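Local coordinates for blue-light-activated histidine kinase 2 (Erythrobacter litoralis HTCC2594, PDB 4R38), which senses blue light through a flavin-binding LOV domain, the part described here, and transfers phosphate from ATP to a protein histidine, with increased bacterial virulence in the light, at residues A29-Q33 / D34-L38; Y51-S54 / S55-R59; A73-R76 / L77-A80. All coordinates share one frame; numbering follows the deposited sequence.

Contact 1 (A29-Q33 / D34-L38); sequences ADISQ and DDEPL
Gln33 lies across the ring of Pro37 at about a right angle, its CB 3.7 Å from Pro37 CD. With CG of Gln33 anti to the carbonyl carbon (chi1 -71°) and the chain extended beyond, OE1 passes 4.0 Å from Pro37 CG. A second apolar touch joins Ile31 to Glu36, CB of the former 3.9 Å from CG of the latter.

Two backbone bonds hold these side chains at their stations. Asp30 N donates to Pro37 O at 3.1 Å, and Glu36 N reaches back to Gln33 O at 2.9 Å, closing a type II turn that directly follows the type I turn from Asp30 to Gln33. The Asp30 carboxylate organises the first of these turns. Its OD1 takes both Ser32 N, which makes an Asx turn, and Ser32 OG at 2.8 Å, the hydroxyl arriving on the syn side. Its OD2 receives Gln33 NE2 at 3.0 Å in an almost straight bond (175°) that descends from above the carboxylate plane yet lies in the plane of the amide. Arg118 completes the grip as a salt-bridge partner of OD2, while Asp35 pairs with Arg62.

At the open end of the loop, Ala29, which touches riboflavin, forms an antiparallel non-hydrogen-bonded pair with Leu38, which rests on Cys61. This is the beta hairpin that joins the first two strands of the PAS fold.

Contact 2 (Y51-S54 / S55-R59); sequences YSRS and SVVGR
Ser55 OG lies at the edge of the Tyr51 ring, near its plane, 3.8 Å from CD1. Val56 CG1 approaches the same side chain obliquely and packs against Tyr51 CB at 3.4 Å. The other flat group, the Arg59 guanidinium, meets the Ser55 carbonyl edge-on: NH1 donates to Ser55 O at 3.0 Å and 172°, in the guanidinium plane but from above that of the carbonyl.

Ser52 is the N-cap of the short helix, its OG accepting from Ser55 N at 3.2 Å. Ser55 answers with its own hydroxyl. Placed between backbone N and carbonyl carbon (chi1 71°), OG turns back over the first turn and donates to Ser52 O at 2.7 Å. One residue on, Arg53 O accepts from both Val56 N and Val57 N, the latter bond being the straighter, while CG of Arg53 runs alongside Val57 CG2 at 3.8 Å.

The turn is tied into its surroundings from several sides. Glu46 of helix 43-49 accepts from Arg53 N, and the Arg53 guanidinium bonds to Val41 O in strand 38-41, the strand on which Val56 also packs. Tyr51 stacks edge-to-face with Phe63, and Gly58 and Arg59 pair through their backbones with Leu38 at the start of that strand.

Contact 3 (A73-R76 / L77-A80); sequences AVER and LAKA. With RBF (riboflavin), chain E.
Ala73 through Ala80 form two regular turns of helix 71-82, in which Leu77 N, Ala78 N, Lys79 N and Ala80 N each donate to the carbonyl oxygen four residues earlier. The bonds are near straight, the one from Ala78 N to Val74 O measuring 2.9 Å and lying in the carbonyl plane.

The side chains sort themselves around this rod. On one flank Val74 turns CG1 toward the ribityl chain of riboflavin, 3.7 Å from O4', with that methyl anti to the backbone N (chi1 168°). One turn later Ala78 brings its backbone N to 3.8 Å from the terminal ribityl carbon C5'. Leu77 adds CD1, 4.1 Å from C1' near the ring end of the same chain, and continues into the core against Val87 and Glu89 of strand 87-94 and against Leu105 and Met107 of strand 100-109.

The opposite character appears along the exposed flank. Glu75, bent at chi2 (47°), carries its carboxylate along the helix toward its C-terminal end, where OE1 comes 3.6 Å from Ala78 CB and OE2 lies 3.8 Å from Lys79 CB. The ammonium group of Lys79 leads away, leaving NZ 5.7 Å from Glu75 OE2. The salt bridge of that oxygen goes instead to Arg82, nearly two turns on. Arg76 lays one guanidinium face over Ala73 CA, offset toward the rim of the group, and its NE forms a salt bridge with Glu89, pinning the helix to strand 87-94.

Against riboflavin, then, these residues offer van der Waals contact. The N-H of Ala78 is already engaged by Val74 O, and the hydrogen bonds to the ligand are supplied by other pocket residues, among them Asn60, Arg62, Gln65 and Asn93. This helix contributes a largely apolar wall to the flavin pocket of the LOV domain, while Glu75 and Arg76 find their salt-bridge partners away from the ligand, in Arg82 and Glu89.

Within one PAS fold, the three local contacts show how the same kind of short-range bonding takes on different work with position. Contacts 1 and 3 are partly buried and both border the riboflavin pocket, although their nearest atoms stay about 6 Å apart. Contact 2 belongs to the surface, about 22 Å from contact 3 between centres and on the other side of the chain's centre. Contacts 1 and 2 meet through the start of strand 38-41, whereas contact 3 stands on a different helix, 71-82, and touches neither. Contact 1 depends on a carboxylate-centred turn, contact 2 on serine capping, and contact 3 on regular helical bonds with an apolar ligand-facing flank.

Contact 1 (A29-Q33 / D34-L38)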
# COMPACT_ATOMS: atom_id res chain seq x y z
N ALA A 29 -4.01 -6.67 -0.00
CA ALA A 29 -4.54 -6.55 -1.37
C ALA A 29 -4.68 -7.92 -1.98
O ALA A 29 -3.88 -8.79 -1.70
CB ALA A 29 -3.60 -5.73 -2.22
N ASP A 30 -5.70 -8.11 -2.82
CA ASP A 30 -5.84 -9.35 -3.56
C ASP A 30 -5.22 -9.08 -4.93
O ASP A 30 -5.84 -8.45 -5.79
CB ASP A 30 -7.33 -9.72 -3.68
CG ASP A 30 -7.54 -11.08 -4.36
OD1 ASP A 30 -6.66 -11.47 -5.16
OD2 ASP A 30 -8.57 -11.76 -4.09
N ILE A 31 -3.96 -9.48 -5.09
CA ILE A 31 -3.22 -9.15 -6.31
C ILE A 31 -3.54 -10.07 -7.48
O ILE A 31 -2.97 -9.91 -8.57
CB ILE A 31 -1.68 -9.08 -6.08
CG1 ILE A 31 -1.09 -10.43 -5.71
CG2 ILE A 31 -1.35 -8.00 -5.02
CD1 ILE A 31 0.40 -10.52 -5.90
N SER A 32 -4.46 -10.99 -7.29
CA SER A 32 -4.91 -11.82 -8.39
C SER A 32 -6.08 -11.13 -9.08
O SER A 32 -6.41 -11.46 -10.22
CB SER A 32 -5.31 -13.22 -7.89
OG SER A 32 -6.61 -13.19 -7.35
N GLN A 33 -6.73 -10.18 -8.40
CA GLN A 33 -7.85 -9.44 -9.00
C GLN A 33 -7.37 -8.26 -9.83
O GLN A 33 -6.33 -7.68 -9.57
CB GLN A 33 -8.81 -8.90 -7.94
CG GLN A 33 -9.65 -9.97 -7.26
CD GLN A 33 -10.67 -9.37 -6.32
OE1 GLN A 33 -11.48 -8.54 -6.71
NE2 GLN A 33 -10.65 -9.81 -5.06
N ASP A 34 -8.17 -7.89 -10.83
CA ASP A 34 -7.81 -6.79 -11.68
C ASP A 34 -7.46 -5.52 -10.90
O ASP A 34 -8.25 -5.01 -10.12
CB ASP A 34 -8.94 -6.51 -12.65
CG ASP A 34 -8.57 -5.47 -13.66
OD1 ASP A 34 -7.96 -5.82 -14.68
OD2 ASP A 34 -8.88 -4.28 -13.41
N ASP A 35 -6.25 -5.02 -11.14
CA ASP A 35 -5.72 -3.78 -10.56
C ASP A 35 -5.39 -3.90 -9.08
O ASP A 35 -5.24 -2.88 -8.40
CB ASP A 35 -6.64 -2.58 -10.80
CG ASP A 35 -5.85 -1.24 -10.85
OD1 ASP A 35 -4.66 -1.27 -11.23
OD2 ASP A 35 -6.42 -0.17 -10.52
N GLU A 36 -5.27 -5.13 -8.58
CA GLU A 36 -4.74 -5.39 -7.23
C GLU A 36 -5.42 -4.54 -6.15
O GLU A 36 -4.76 -3.76 -5.45
CB GLU A 36 -3.25 -5.08 -7.20
CG GLU A 36 -2.43 -5.87 -8.17
CD GLU A 36 -2.40 -5.23 -9.54
OE1 GLU A 36 -2.21 -3.98 -9.62
OE2 GLU A 36 -2.57 -5.97 -10.53
N PRO A 37 -6.75 -4.67 -6.03
CA PRO A 37 -7.55 -3.89 -5.09
C PRO A 37 -7.24 -4.20 -3.66
O PRO A 37 -7.00 -5.35 -3.32
CB PRO A 37 -8.97 -4.35 -5.37
CG PRO A 37 -8.79 -5.75 -5.83
CD PRO A 37 -7.59 -5.64 -6.74
N LEU A 38 -7.30 -3.19 -2.82
CA LEU A 38 -7.30 -3.40 -1.38
C LEU A 38 -8.56 -4.17 -0.97
O LEU A 38 -9.64 -3.87 -1.43
CB LEU A 38 -7.32 -2.07 -0.65
CG LEU A 38 -6.02 -1.29 -0.71
CD1 LEU A 38 -6.23 0.12 -0.16
CD2 LEU A 38 -4.91 -1.98 0.03

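Contact 2 (Y51-S54 / S55-R59)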
# COMPACT_ATOMS: atom_id res chain seq x y z
N TYR A 51 -8.49 8.70 4.70
CA TYR A 51 -9.53 7.99 3.94
C TYR A 51 -10.28 6.97 4.79
O TYR A 51 -9.67 6.20 5.52
CB TYR A 51 -8.91 7.25 2.76
CG TYR A 51 -8.40 8.14 1.65
CD1 TYR A 51 -9.25 8.56 0.63
CD2 TYR A 51 -7.07 8.56 1.61
CE1 TYR A 51 -8.80 9.37 -0.39
CE2 TYR A 51 -6.61 9.37 0.57
CZ TYR A 51 -7.48 9.77 -0.41
OH TYR A 51 -7.01 10.56 -1.42
N SER A 52 -11.60 6.95 4.66
CA SER A 52 -12.40 5.95 5.34
C SER A 52 -12.18 4.62 4.65
O SER A 52 -11.85 4.57 3.46
CB SER A 52 -13.88 6.30 5.28
OG SER A 52 -14.38 6.07 3.98
N ARG A 53 -12.36 3.54 5.41
CA ARG A 53 -12.21 2.19 4.87
C ARG A 53 -13.18 1.95 3.70
O ARG A 53 -12.80 1.34 2.70
CB ARG A 53 -12.43 1.16 5.97
CG ARG A 53 -12.35 -0.29 5.49
CD ARG A 53 -11.84 -1.23 6.61
NE ARG A 53 -12.86 -1.58 7.60
CZ ARG A 53 -12.61 -2.27 8.72
NH1 ARG A 53 -11.38 -2.69 9.01
NH2 ARG A 53 -13.60 -2.55 9.56
N SER A 54 -14.41 2.43 3.84
CA SER A 54 -15.40 2.29 2.76
C SER A 54 -14.89 2.87 1.45
O SER A 54 -15.10 2.30 0.38
CB SER A 54 -16.69 3.02 3.12
OG SER A 54 -17.20 2.57 4.36
N SER A 55 -14.19 3.99 1.54
CA SER A 55 -13.78 4.69 0.33
C SER A 55 -12.63 4.01 -0.40
O SER A 55 -12.46 4.24 -1.59
CB SER A 55 -13.44 6.17 0.63
OG SER A 55 -12.23 6.29 1.36
N VAL A 56 -11.83 3.19 0.30
CA VAL A 56 -10.61 2.64 -0.29
C VAL A 56 -10.72 1.12 -0.62
O VAL A 56 -10.02 0.62 -1.52
CB VAL A 56 -9.40 2.84 0.67
CG1 VAL A 56 -9.30 4.28 1.10
CG2 VAL A 56 -9.54 1.99 1.90
N VAL A 57 -11.58 0.39 0.05
CA VAL A 57 -11.67 -1.03 -0.26
C VAL A 57 -12.24 -1.21 -1.67
O VAL A 57 -13.27 -0.64 -1.99
CB VAL A 57 -12.50 -1.80 0.78
CG1 VAL A 57 -12.77 -3.25 0.33
CG2 VAL A 57 -11.78 -1.80 2.10
N GLY A 58 -11.54 -2.01 -2.47
CA GLY A 58 -11.90 -2.23 -3.86
C GLY A 58 -11.06 -1.43 -4.85
O GLY A 58 -11.23 -1.59 -6.07
N ARG A 59 -10.17 -0.57 -4.33
CA ARG A 59 -9.31 0.30 -5.15
C ARG A 59 -7.83 -0.04 -4.94
O ARG A 59 -7.44 -0.42 -3.83
CB ARG A 59 -9.54 1.78 -4.78
CG ARG A 59 -10.92 2.33 -5.17
CD ARG A 59 -11.24 3.67 -4.46
NE ARG A 59 -10.45 4.79 -4.97
CZ ARG A 59 -10.25 5.94 -4.32
NH1 ARG A 59 -10.77 6.16 -3.12
NH2 ARG A 59 -9.52 6.89 -4.89

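Contact 3 (A73-R76 / L77-A80)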
# COMPACT_ATOMS: atom_id res chain seq x y z
N ALA A 73 10.68 4.33 -7.87
CA ALA A 73 10.17 3.67 -6.69
C ALA A 73 8.87 2.94 -7.02
O ALA A 73 8.66 1.82 -6.59
CB ALA A 73 9.94 4.67 -5.58
N VAL A 74 8.00 3.56 -7.81
CA VAL A 74 6.74 2.91 -8.16
C VAL A 74 7.06 1.63 -8.94
O VAL A 74 6.45 0.59 -8.67
CB VAL A 74 5.83 3.86 -9.01
CG1 VAL A 74 4.67 3.10 -9.63
CG2 VAL A 74 5.29 4.98 -8.12
N GLU A 75 8.02 1.69 -9.86
CA GLU A 75 8.35 0.48 -10.63
C GLU A 75 9.01 -0.63 -9.78
O GLU A 75 8.80 -1.81 -10.03
CB GLU A 75 9.17 0.83 -11.88
CG GLU A 75 9.71 -0.36 -12.67
CD GLU A 75 8.67 -1.46 -12.96
OE1 GLU A 75 7.43 -1.20 -13.01
OE2 GLU A 75 9.11 -2.61 -13.15
N ARG A 76 9.78 -0.26 -8.76
CA ARG A 76 10.31 -1.27 -7.84
C ARG A 76 9.18 -2.03 -7.12
O ARG A 76 9.21 -3.26 -6.98
CB ARG A 76 11.30 -0.62 -6.88
CG ARG A 76 12.60 -0.26 -7.61
CD ARG A 76 13.75 0.10 -6.69
NE ARG A 76 13.49 1.31 -5.93
CZ ARG A 76 13.73 2.55 -6.34
NH1 ARG A 76 14.23 2.79 -7.55
NH2 ARG A 76 13.44 3.57 -5.54
N LEU A 77 8.17 -1.29 -6.67
CA LEU A 77 6.99 -1.85 -6.10
C LEU A 77 6.24 -2.75 -7.07
O LEU A 77 5.88 -3.85 -6.72
CB LEU A 77 6.06 -0.75 -5.61
CG LEU A 77 6.54 0.16 -4.46
CD1 LEU A 77 5.47 1.18 -4.08
CD2 LEU A 77 6.95 -0.61 -3.26
N ALA A 78 5.96 -2.27 -8.28
CA ALA A 78 5.26 -3.10 -9.25
C ALA A 78 6.04 -4.37 -9.56
O ALA A 78 5.46 -5.44 -9.70
CB ALA A 78 5.02 -2.32 -10.54
N LYS A 79 7.35 -4.26 -9.70
CA LYS A 79 8.18 -5.42 -10.01
C LYS A 79 8.09 -6.47 -8.90
O LYS A 79 7.94 -7.67 -9.16
CB LYS A 79 9.64 -4.98 -10.20
CG LYS A 79 10.54 -6.05 -10.79
CD LYS A 79 11.97 -5.55 -10.96
CE LYS A 79 12.89 -6.64 -11.49
NZ LYS A 79 12.42 -7.20 -12.79
N ALA A 80 8.16 -6.02 -7.66
CA ALA A 80 8.01 -6.92 -6.53
C ALA A 80 6.66 -7.65 -6.58
O ALA A 80 6.59 -8.85 -6.38
CB ALA A 80 8.16 -6.15 -5.24
N1 RBF E . 1.54 2.53 -2.76
C2 RBF E . 1.54 3.74 -2.14
O2 RBF E . 1.80 4.75 -2.78
N3 RBF E . 1.26 3.81 -0.81
C4 RBF E . 0.88 2.73 -0.09
O4 RBF E . 0.62 2.82 1.13
C4A RBF E . 0.80 1.46 -0.72
N5 RBF E . 0.39 0.34 -0.08
C5A RBF E . 0.32 -0.84 -0.73
C6 RBF E . -0.09 -2.03 -0.09
C7 RBF E . -0.18 -3.25 -0.77
C7M RBF E . -0.64 -4.48 0.05
C8 RBF E . 0.16 -3.30 -2.12
C8M RBF E . 0.12 -4.57 -2.96
C9 RBF E . 0.57 -2.16 -2.76
C9A RBF E . 0.67 -0.90 -2.10
N10 RBF E . 1.05 0.23 -2.80
C10 RBF E . 1.13 1.43 -2.12
C1' RBF E . 1.51 0.20 -4.19
C2' RBF E . 0.46 0.48 -5.27
O2' RBF E . -0.71 -0.12 -4.89
C3' RBF E . 0.96 -0.09 -6.59
O3' RBF E . 1.06 -1.49 -6.50
C4' RBF E . 2.33 0.46 -6.97
O4' RBF E . 2.30 1.86 -7.10
C5' RBF E . 2.82 -0.16 -8.28
O5' RBF E . 1.89 0.11 -9.32